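Signal recognition particle subunit SRP68 (Chaetomium thermophilum, PDB 4P3G) binds and remodels the RNA of the signal recognition particle through the RNA-binding domain seen here, in support of protein translocation. Local coordinates at the interface of chains A and B and the interface of chains A and C. Sequence-based numbering; all coordinates share one arbitrary frame. Chains: chain A/B/C, Signal recognition particle subunit SRP68.

Chain A meets chain B at contacts 1 and 4 and chain C at contacts 2 and 3. Measured between C-alpha centres, contacts 1 and 4 lie about 9 Å apart, contacts 2 and 3 about 9 Å, and contacts 2 and 4 about 15 Å. Contacts 1 and 4 share B:Leu140, which turns one methyl to each, and both draw on helices 136-156 and 160-181. Contacts 2 and 3 share C:Ile216, near the start of helix 213-223. Helix 160-181 of chain A contributes to contacts 2 and 4, so one helix touches two neighbours. The A-C interface is two-fold symmetric, the A-B interface not exactly so; either may be a product of crystal packing.

Contact 1: the interface of chains A and B. Residues chain A 136, 139-140, 143; chain B 137, 140, 176-177, 179-180.
A:Ile139, A:Leu140 and the B:Ser180 they touch all have regular helical backbones, so this is a meeting of one helix flank with the last turn of another. B:Ser180 presents its CB to A:Ile139 CG2 at 3.5 Å, while A:Leu140 CD2 comes against its hydroxyl. That hydroxyl stands between its own backbone N and carbonyl carbon (chi1 59°), from where OG reaches back to the carbonyl O of B:Ala176 at 3.1 Å, in a hydrogen bond tilted 28° from the carbonyl plane. Its polarity is thus partly met within its own helix, and the methylene is left facing chain A. The other branch of A:Leu140 points toward helix 136-156 of chain B: CD1 meets B:Leu140 CD1 tip to tip at 3.9 Å, and B:Thr137 crosses it at about a right angle. One turn further along, A:Arg143 runs out extended and lays NH1 3.5 Å from B:Ala176 CA, beside B:Thr179. In the fold, as the chains meet in the deposited assembly, chain A contributes the opening turns of helix 136-156, whereas chain B offers the start of that helix together with the end of helix 160-181.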
# COMPACT_ATOMS: atom_id res chain seq x y z
N PRO A 136 -25.32 20.68 2.71
CA PRO A 136 -23.91 20.28 2.53
C PRO A 136 -23.77 18.87 1.98
O PRO A 136 -22.82 18.62 1.24
CB PRO A 136 -23.33 20.40 3.95
CG PRO A 136 -24.50 20.49 4.85
CD PRO A 136 -25.58 21.15 4.07
N ILE A 139 -24.15 19.22 -1.76
CA ILE A 139 -22.99 19.87 -2.34
C ILE A 139 -21.83 18.88 -2.53
O ILE A 139 -21.20 18.84 -3.59
CB ILE A 139 -22.55 21.03 -1.47
CG1 ILE A 139 -23.66 22.08 -1.43
CG2 ILE A 139 -21.25 21.62 -1.98
CD1 ILE A 139 -23.26 23.33 -0.69
N LEU A 140 -21.59 18.06 -1.51
CA LEU A 140 -20.55 17.03 -1.57
C LEU A 140 -20.90 16.00 -2.64
O LEU A 140 -20.07 15.60 -3.45
CB LEU A 140 -20.41 16.33 -0.22
CG LEU A 140 -19.82 17.09 0.97
CD1 LEU A 140 -20.00 16.28 2.24
CD2 LEU A 140 -18.34 17.46 0.77
N ARG A 143 -20.40 17.17 -6.11
CA ARG A 143 -19.00 17.22 -6.43
C ARG A 143 -18.38 15.84 -6.69
O ARG A 143 -17.56 15.71 -7.61
CB ARG A 143 -18.22 17.89 -5.37
CG ARG A 143 -16.86 17.99 -5.90
CD ARG A 143 -16.28 18.85 -4.98
NE ARG A 143 -14.94 19.29 -5.26
CZ ARG A 143 -14.39 20.09 -4.35
NH1 ARG A 143 -15.12 20.39 -3.27
NH2 ARG A 143 -13.17 20.56 -4.47
N THR B 137 -20.35 15.09 6.47
CA THR B 137 -19.38 16.17 6.69
C THR B 137 -18.52 15.91 7.92
O THR B 137 -17.29 16.08 7.90
CB THR B 137 -20.06 17.52 6.85
OG1 THR B 137 -20.83 17.80 5.67
CG2 THR B 137 -19.02 18.62 7.04
N LEU B 140 -16.15 13.09 7.17
CA LEU B 140 -14.98 13.60 6.45
C LEU B 140 -14.06 14.37 7.38
O LEU B 140 -12.85 14.15 7.38
CB LEU B 140 -15.40 14.49 5.27
CG LEU B 140 -16.00 13.81 4.04
CD1 LEU B 140 -16.51 14.83 3.09
CD2 LEU B 140 -14.94 12.95 3.36
N ALA B 176 -11.93 20.25 0.08
CA ALA B 176 -13.27 19.85 -0.33
C ALA B 176 -14.28 20.42 0.63
O ALA B 176 -15.29 20.98 0.22
CB ALA B 176 -13.40 18.32 -0.37
N LEU B 177 -13.99 20.29 1.93
CA LEU B 177 -14.90 20.80 2.95
C LEU B 177 -14.99 22.30 2.95
O LEU B 177 -16.02 22.85 3.33
CB LEU B 177 -14.51 20.33 4.34
CG LEU B 177 -14.78 18.86 4.61
CD1 LEU B 177 -14.25 18.50 5.99
CD2 LEU B 177 -16.28 18.65 4.53
N THR B 179 -14.93 24.34 0.31
CA THR B 179 -15.84 24.73 -0.76
C THR B 179 -17.30 24.41 -0.44
O THR B 179 -18.18 25.24 -0.65
CB THR B 179 -15.43 24.07 -2.09
OG1 THR B 179 -14.23 24.69 -2.58
CG2 THR B 179 -16.50 24.22 -3.16
N SER B 180 -17.54 23.24 0.12
CA SER B 180 -18.90 22.85 0.48
C SER B 180 -19.55 23.55 1.69
O SER B 180 -20.72 23.91 1.64
CB SER B 180 -18.97 21.32 0.67
OG SER B 180 -18.08 20.87 1.66

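Contact 2: the interface of chains A and C. Residues chain A 171, 195, 198-199, 202; chain C 206, 208, 210-211, 216.
A:Arg199 reaches from helix 186-205 into the loop of chain C before helix 213-223, meeting C:Leu211, C:Lys206 and C:Pro208. Its CB sends the chain off with CG anti to the carbonyl carbon (chi1 -70°), which carries it along the leucine in the opposite direction. CG packs on C:Leu211 CD1 at 3.4 Å. CD and NE then pass the amine of C:Lys206, whose chain crosses at about a right angle; NE and NZ make no hydrogen bond. Beyond NE the flat guanidinium lies between C:Leu211 CD1, toward the rim of one face, and C:Lys206 CG, toward the rim of the other. NH1 finally donates to the carbonyl O of C:Pro208 at 3.2 Å, nearly in line with the C=O bond, and NH2 adds a weak bond to the same oxygen. Replacing the arginine with alanine would probably leave that carbonyl without these donors and C:Leu211 CD1 without its apolar neighbour. The leucine's other methyl, CD2, sits 3.7 Å above the centre of the A:Arg171 guanidinium. A:Asp195 fixes that plane from its own chain, OD1 taking NE of A:Arg171 at 2.7 Å in a salt bridge. A:Met198, a selenomethionine, touches C:Ile216 CG2 with CE. The two-fold repeats this patch, which probably holds two copies together through the C-terminal part of this RNA-binding-domain construct, at least in the crystal.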
# COMPACT_ATOMS: atom_id res chain seq x y z
N ARG A 171 -13.98 9.03 -4.65
CA ARG A 171 -13.95 7.89 -3.77
C ARG A 171 -13.96 8.30 -2.30
O ARG A 171 -14.67 7.70 -1.47
CB ARG A 171 -12.71 7.05 -4.02
CG ARG A 171 -12.57 5.93 -3.01
CD ARG A 171 -11.56 4.98 -3.47
NE ARG A 171 -11.82 3.66 -2.94
CZ ARG A 171 -11.22 3.17 -1.86
NH1 ARG A 171 -10.36 3.92 -1.18
NH2 ARG A 171 -11.50 1.94 -1.46
N ASP A 195 -13.55 1.74 -7.57
CA ASP A 195 -12.41 0.91 -7.17
C ASP A 195 -11.73 0.22 -8.37
O ASP A 195 -10.51 0.33 -8.53
CB ASP A 195 -12.81 -0.04 -6.05
CG ASP A 195 -12.96 0.67 -4.70
OD1 ASP A 195 -12.80 1.90 -4.66
OD2 ASP A 195 -13.32 0.03 -3.69
N MSE A 198 -9.74 2.66 -10.55
CA MSE A 198 -8.56 3.16 -9.90
C MSE A 198 -7.47 2.09 -9.92
O MSE A 198 -6.32 2.40 -10.23
CB MSE A 198 -8.88 3.55 -8.48
CG MSE A 198 -9.79 4.77 -8.39
SE MSE A 198 -9.77 5.48 -6.57
CE MSE A 198 -8.12 6.52 -6.74
N ARG A 199 -7.84 0.85 -9.62
CA ARG A 199 -6.84 -0.20 -9.59
C ARG A 199 -6.18 -0.33 -10.95
O ARG A 199 -4.97 -0.52 -11.05
CB ARG A 199 -7.46 -1.51 -9.20
CG ARG A 199 -7.88 -1.55 -7.75
CD ARG A 199 -8.25 -2.96 -7.39
NE ARG A 199 -8.63 -3.13 -5.99
CZ ARG A 199 -7.76 -3.27 -4.99
NH1 ARG A 199 -6.45 -3.23 -5.22
NH2 ARG A 199 -8.22 -3.44 -3.76
N ALA A 202 -4.02 2.81 -11.66
CA ALA A 202 -2.85 2.83 -10.80
C ALA A 202 -1.83 1.83 -11.37
O ALA A 202 -0.65 2.12 -11.47
CB ALA A 202 -3.21 2.48 -9.38
N LYS C 206 -5.82 -8.93 -7.05
CA LYS C 206 -6.37 -7.91 -6.17
C LYS C 206 -5.62 -7.86 -4.83
O LYS C 206 -6.22 -7.90 -3.75
CB LYS C 206 -7.88 -8.07 -5.99
CG LYS C 206 -8.69 -7.12 -6.88
CD LYS C 206 -10.19 -7.18 -6.59
CE LYS C 206 -11.00 -6.26 -7.51
NZ LYS C 206 -10.92 -4.76 -7.21
N PRO C 208 -2.76 -5.40 -3.04
CA PRO C 208 -3.39 -5.56 -1.73
C PRO C 208 -4.90 -5.50 -1.78
O PRO C 208 -5.40 -4.78 -2.63
CB PRO C 208 -2.88 -4.35 -0.97
CG PRO C 208 -2.62 -3.33 -2.02
CD PRO C 208 -2.31 -4.02 -3.27
N THR C 210 -6.89 -4.10 0.25
CA THR C 210 -7.23 -2.73 0.56
C THR C 210 -6.60 -1.80 -0.44
O THR C 210 -5.38 -1.76 -0.56
CB THR C 210 -6.74 -2.38 1.98
OG1 THR C 210 -7.59 -3.00 2.96
CG2 THR C 210 -6.74 -0.88 2.19
N LEU C 211 -7.40 -1.02 -1.15
CA LEU C 211 -6.86 -0.07 -2.10
C LEU C 211 -6.04 0.99 -1.40
O LEU C 211 -6.49 1.57 -0.41
CB LEU C 211 -7.99 0.63 -2.84
CG LEU C 211 -7.50 1.46 -4.02
CD1 LEU C 211 -7.13 0.57 -5.16
CD2 LEU C 211 -8.51 2.47 -4.44
N ILE C 216 -1.91 6.56 -3.66
CA ILE C 216 -2.39 6.97 -4.97
C ILE C 216 -2.64 8.46 -4.99
O ILE C 216 -2.16 9.17 -5.89
CB ILE C 216 -3.65 6.22 -5.34
CG1 ILE C 216 -3.28 4.80 -5.77
CG2 ILE C 216 -4.31 6.89 -6.50
CD1 ILE C 216 -4.41 3.81 -5.60

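Contact 3: the interface of chains A and C. Residues chain A 207-208; chain C 215-216.
The ring of A:Pro208 receives C:Thr215 over one face, and the cis peptide joining A:Ile207 to that ring lies in nearly the same plane, so the pair presents a flat surface to chain C. The threonine methyl CG2 stands above the ring but displaced outward past its CB corner, 3.7 Å from A:Pro208 CB. It gets there by standing opposite its own backbone N, which turns OG1 away from the proline. Chain C lies on the face of the peptide from which A:Ile207 CG2 also rises, and this methyl bridges the gap to C:Ile216. There it rests 4.0 Å from the CA of C:Ile216 and 4.1 Å from its CG1, against the root of that side chain and the helix surface rather than its tip. With CG1 of A:Ile207 set beside the backbone N (chi1 -59°), CG2 takes the place anti to that N and points at chain C. The touching atoms are carbons, and the fit is one of shape: two neighbouring residues of a loop laid against two neighbouring residues in the first turn of helix 213-223. The patch is small, hiding 89 Å² in all, and its twin occurs with the chains exchanged. It continues the apolar contact made at C:Ile216 and probably helps steady the loop after helix 186-205 against the last helix of the partner's construct in this assembly.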
# COMPACT_ATOMS: atom_id res chain seq x y z
N ILE A 207 1.78 3.15 -10.19
CA ILE A 207 1.60 3.67 -8.83
C ILE A 207 1.06 2.59 -7.90
O ILE A 207 0.00 2.03 -8.17
CB ILE A 207 0.61 4.85 -8.81
CG1 ILE A 207 1.09 5.99 -9.71
CG2 ILE A 207 0.41 5.32 -7.38
CD1 ILE A 207 0.09 7.11 -9.90
N PRO A 208 1.76 2.30 -6.79
CA PRO A 208 2.99 2.91 -6.25
C PRO A 208 4.28 2.48 -6.95
O PRO A 208 4.33 1.38 -7.49
CB PRO A 208 3.02 2.41 -4.80
CG PRO A 208 2.21 1.20 -4.76
CD PRO A 208 1.20 1.27 -5.89
N THR C 215 -1.52 6.57 -0.90
CA THR C 215 -0.37 6.44 -1.78
C THR C 215 -0.73 6.95 -3.19
O THR C 215 0.06 7.64 -3.85
CB THR C 215 0.04 4.98 -1.89
OG1 THR C 215 0.10 4.42 -0.57
CG2 THR C 215 1.35 4.86 -2.57
N ILE C 216 -1.91 6.56 -3.66
CA ILE C 216 -2.39 6.97 -4.97
C ILE C 216 -2.64 8.46 -4.99
O ILE C 216 -2.16 9.17 -5.89
CB ILE C 216 -3.65 6.22 -5.34
CG1 ILE C 216 -3.28 4.80 -5.77
CG2 ILE C 216 -4.31 6.89 -6.50
CD1 ILE C 216 -4.41 3.81 -5.60

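Contact 4: the interface of chains A and B. Residues chain A 169, 172-173, 176; chain B 140, 143, 169, 172-173.
Helix 160-181 of chain A, through A:Ile169, A:Ile172 and A:Ala176, lies in this assembly against helices 136-156 and 160-181 of chain B, where B:Leu140 and B:Ile172 receive it. A:Ile172 is the central wedge and loses 93 Å² of surface to chain B. Its long branch leaves anti to the carbonyl carbon (chi1 -71°), bringing CD1 to B:Ile172 CG2 and to B:Ile169 CD1, each at 3.9 Å. CG2, the short branch, meets both chain B helices, 4.0 Å from B:Leu140 CD2 of 136-156 and equally near B:Ile173 CG1 of 160-181. The same methyl also lies over one face of the B:Arg143 guanidinium, offset toward its rim. An alanine at A:Ile172 is likely to open a gap between the chains, leaving B:Leu140, B:Ile169 and B:Ile172 without their apolar partner. On either side smaller contacts continue the seam: A:Ala176 CB meets B:Leu140 CD2 at 3.7 Å, a methyl against a methyl. One turn back, A:Ile169 slants across B:Ile172, its chain bent at the second torsion (chi2 -60°), and it ends with CD1 3.5 Å from B:Ile172 CG2.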
# COMPACT_ATOMS: atom_id res chain seq x y z
N ILE A 169 -10.75 12.03 -5.42
CA ILE A 169 -11.70 12.94 -4.82
C ILE A 169 -13.06 12.23 -4.64
O ILE A 169 -13.60 12.21 -3.54
CB ILE A 169 -11.97 14.21 -5.66
CG1 ILE A 169 -10.70 15.01 -5.96
CG2 ILE A 169 -13.07 15.03 -5.04
CD1 ILE A 169 -10.03 15.45 -4.78
N ILE A 172 -13.19 9.34 -1.98
CA ILE A 172 -13.10 9.78 -0.60
C ILE A 172 -14.47 10.27 -0.14
O ILE A 172 -14.98 9.81 0.88
CB ILE A 172 -12.03 10.86 -0.45
CG1 ILE A 172 -10.64 10.22 -0.61
CG2 ILE A 172 -12.16 11.52 0.88
CD1 ILE A 172 -9.53 11.21 -0.78
N ILE A 173 -15.09 11.13 -0.94
CA ILE A 173 -16.40 11.66 -0.64
C ILE A 173 -17.45 10.56 -0.61
O ILE A 173 -18.25 10.48 0.33
CB ILE A 173 -16.79 12.72 -1.67
CG1 ILE A 173 -15.80 13.89 -1.59
CG2 ILE A 173 -18.23 13.21 -1.46
CD1 ILE A 173 -16.18 15.07 -2.45
N ALA A 176 -17.47 8.34 2.36
CA ALA A 176 -18.12 8.99 3.48
C ALA A 176 -19.65 8.90 3.36
O ALA A 176 -20.32 8.49 4.32
CB ALA A 176 -17.67 10.43 3.60
N LEU B 140 -16.15 13.09 7.17
CA LEU B 140 -14.98 13.60 6.45
C LEU B 140 -14.06 14.37 7.38
O LEU B 140 -12.85 14.15 7.38
CB LEU B 140 -15.40 14.49 5.27
CG LEU B 140 -16.00 13.81 4.04
CD1 LEU B 140 -16.51 14.83 3.09
CD2 LEU B 140 -14.94 12.95 3.36
N ARG B 143 -12.07 12.33 9.68
CA ARG B 143 -11.05 11.67 8.90
C ARG B 143 -9.88 12.60 8.56
O ARG B 143 -8.72 12.21 8.65
CB ARG B 143 -11.66 11.10 7.63
CG ARG B 143 -10.64 10.47 6.71
CD ARG B 143 -11.27 9.69 5.63
NE ARG B 143 -10.26 9.08 4.78
CZ ARG B 143 -10.52 8.35 3.71
NH1 ARG B 143 -11.77 8.11 3.35
NH2 ARG B 143 -9.54 7.85 2.99
N ILE B 169 -4.16 13.16 1.93
CA ILE B 169 -5.54 12.85 2.25
C ILE B 169 -6.26 14.02 2.86
O ILE B 169 -7.28 14.47 2.32
CB ILE B 169 -5.64 11.67 3.21
CG1 ILE B 169 -5.35 10.40 2.44
CG2 ILE B 169 -7.04 11.53 3.73
CD1 ILE B 169 -6.37 10.18 1.30
N ILE B 172 -6.80 16.95 0.65
CA ILE B 172 -7.94 16.77 -0.25
C ILE B 172 -9.26 17.05 0.47
O ILE B 172 -10.09 17.83 -0.01
CB ILE B 172 -8.01 15.34 -0.81
CG1 ILE B 172 -6.98 15.14 -1.91
CG2 ILE B 172 -9.37 15.06 -1.37
CD1 ILE B 172 -6.85 13.68 -2.28
N ILE B 173 -9.43 16.44 1.63
CA ILE B 173 -10.66 16.59 2.39
C ILE B 173 -10.94 18.02 2.83
O ILE B 173 -12.04 18.52 2.63
CB ILE B 173 -10.65 15.71 3.61
CG1 ILE B 173 -10.45 14.24 3.19
CG2 ILE B 173 -11.89 15.98 4.42
CD1 ILE B 173 -10.65 13.22 4.28